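Local coordinates for protein putative HTH-type transcriptional regulator PF0864 (Pyrococcus furiosus, PDB 2IA0) that probably binds DNA sequence-specifically and regulates transcription as a member of the AsnC family, at the interface of chains A and B. Residues are numbered along the deposited sequence; one frame, centred on the assembly and turned at random. Chains: chain A/B, Putative HTH-type transcriptional regulator PF0864.

The interface of chains A and B. Residues chain A 65, 67, 163-164, 167; chain B 67, 163-164, 167.
A:Phe167 and B:Phe167 stack face to face where the two copies of the protein meet. Their rings are almost parallel, 4° apart, with centroids 4.5 Å from each other. The side chains run antiparallel, each ring reaching back over the stem of the other. As a result, A:Phe167 CB lies over the middle of the B:Phe167 ring, 3.9 Å from its centroid. One face of the A:Phe167 ring is covered by B:Phe167 CG, offset toward the rim. The methylene B:Asp163 CB meets the edge of the A:Phe167 ring in its plane, 3.6 Å from CZ.

Both phenylalanines hold CG anti to the backbone N (chi1 175° in A:Phe167, 170° in B:Phe167), which carries each ring across to the partner's residues 163 and 164. The far end of B:Phe167 meets backbone there: CZ is 3.7 Å from the carbonyl oxygen O of A:Asp163, and CE2 is close to N and CA of A:Leu164. The isoleucines approach the rings at about a right angle. B:Ile67 CD1 lies 3.5 Å from A:Phe167 CE1, and A:Ile67 CD1 is 3.8 Å from B:Phe167 CE1. The methyl A:Thr65 CG2 also touches B:Ile67 CD1, at 3.7 Å. Beside the stack, the CD1 methyls of A:Leu164 and B:Leu164 meet at 3.7 Å across the interface.

With B:Phe167 cut back to an alanine, the A:Phe167 ring would probably lose its stacking partner, and a gap would be likely to open beside A:Ile67 and the A:Asp163–A:Leu164 backbone.

The phenylalanines and leucines belong to the short C-terminal helix 164-168. A:Asp163 and B:Asp163 are in the loop just before this helix. A:Thr65, A:Ile67 and B:Ile67 lie on strand 61-68, which comes after the winged helix-turn-helix helices. The patch is part of a two-fold symmetric interface, consistent with the dimeric alpha+beta barrel domain of this family.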
loop_
_atom_site.group_PDB
_atom_site.type_symbol
_atom_site.label_atom_id
_atom_site.label_comp_id
_atom_site.label_asym_id
_atom_site.label_seq_id
_atom_site.Cartn_x
_atom_site.Cartn_y
_atom_site.Cartn_z
ATOM N N THR A 65 -3.499 6.784 10.464
ATOM C CA THR A 65 -3.325 5.364 10.729
ATOM C C THR A 65 -1.926 5.029 11.321
ATOM O O THR A 65 -1.070 5.911 11.501
ATOM C CB THR A 65 -3.705 4.518 9.452
ATOM O OG1 THR A 65 -3.708 3.113 9.758
ATOM C CG2 THR A 65 -2.760 4.793 8.313
ATOM N N ILE A 67 1.469 2.110 11.184
ATOM C CA ILE A 67 2.211 1.161 10.379
ATOM C C ILE A 67 2.704 0.141 11.376
ATOM O O ILE A 67 3.263 0.509 12.406
ATOM C CB ILE A 67 3.386 1.872 9.652
ATOM C CG1 ILE A 67 2.842 2.632 8.441
ATOM C CG2 ILE A 67 4.470 0.863 9.184
ATOM C CD1 ILE A 67 3.656 3.803 8.086
ATOM N N ASP A 163 7.186 0.417 3.665
ATOM C CA ASP A 163 6.168 0.440 4.701
ATOM C C ASP A 163 4.743 0.047 4.267
ATOM O O ASP A 163 3.869 -0.027 5.119
ATOM C CB ASP A 163 6.223 1.756 5.478
ATOM C CG ASP A 163 7.559 1.956 6.155
ATOM O OD1 ASP A 163 8.101 0.970 6.742
ATOM O OD2 ASP A 163 8.086 3.085 6.082
ATOM N N LEU A 164 4.531 -0.230 2.973
ATOM C CA LEU A 164 3.264 -0.836 2.440
ATOM C C LEU A 164 2.789 -2.050 3.228
ATOM O O LEU A 164 1.606 -2.165 3.542
ATOM C CB LEU A 164 3.404 -1.224 0.940
ATOM C CG LEU A 164 2.502 -2.267 0.209
ATOM C CD1 LEU A 164 2.250 -1.892 -1.255
ATOM C CD2 LEU A 164 3.021 -3.762 0.267
ATOM N N PHE A 167 1.631 -1.151 6.612
ATOM C CA PHE A 167 0.324 -0.529 6.455
ATOM C C PHE A 167 -0.844 -1.541 6.226
ATOM O O PHE A 167 -1.899 -1.432 6.857
ATOM C CB PHE A 167 0.377 0.544 5.351
ATOM C CG PHE A 167 -0.959 1.141 5.036
ATOM C CD1 PHE A 167 -1.616 1.949 5.976
ATOM C CD2 PHE A 167 -1.590 0.865 3.815
ATOM C CE1 PHE A 167 -2.888 2.484 5.697
ATOM C CE2 PHE A 167 -2.839 1.389 3.524
ATOM C CZ PHE A 167 -3.496 2.204 4.473
ATOM N N ILE B 67 -3.380 8.964 5.613
ATOM C CA ILE B 67 -3.791 8.595 4.269
ATOM C C ILE B 67 -4.295 9.855 3.575
ATOM O O ILE B 67 -5.090 10.609 4.158
ATOM C CB ILE B 67 -4.846 7.423 4.293
ATOM C CG1 ILE B 67 -4.170 6.138 4.804
ATOM C CG2 ILE B 67 -5.394 7.128 2.885
ATOM C CD1 ILE B 67 -5.108 5.237 5.459
ATOM N N ASP B 163 -7.065 2.084 0.141
ATOM C CA ASP B 163 -6.258 3.108 0.833
ATOM C C ASP B 163 -4.776 3.120 0.505
ATOM O O ASP B 163 -4.078 4.065 0.869
ATOM C CB ASP B 163 -6.370 2.943 2.349
ATOM C CG ASP B 163 -7.696 3.363 2.880
ATOM O OD1 ASP B 163 -8.542 3.843 2.092
ATOM O OD2 ASP B 163 -7.894 3.205 4.098
ATOM N N LEU B 164 -4.302 2.051 -0.127
ATOM C CA LEU B 164 -2.908 1.907 -0.522
ATOM C C LEU B 164 -2.413 3.085 -1.347
ATOM O O LEU B 164 -1.324 3.575 -1.106
ATOM C CB LEU B 164 -2.711 0.583 -1.277
ATOM C CG LEU B 164 -1.473 0.344 -2.145
ATOM C CD1 LEU B 164 -1.232 -1.146 -2.320
ATOM C CD2 LEU B 164 -1.579 1.023 -3.529
ATOM N N PHE B 167 -2.005 6.107 0.727
ATOM C CA PHE B 167 -0.860 5.871 1.588
ATOM C C PHE B 167 0.464 6.101 0.868
ATOM O O PHE B 167 1.354 6.745 1.405
ATOM C CB PHE B 167 -0.897 4.460 2.174
ATOM C CG PHE B 167 0.376 4.077 2.885
ATOM C CD1 PHE B 167 0.685 4.619 4.125
ATOM C CD2 PHE B 167 1.288 3.198 2.288
ATOM C CE1 PHE B 167 1.889 4.287 4.770
ATOM C CE2 PHE B 167 2.488 2.860 2.919
ATOM C CZ PHE B 167 2.786 3.395 4.163
#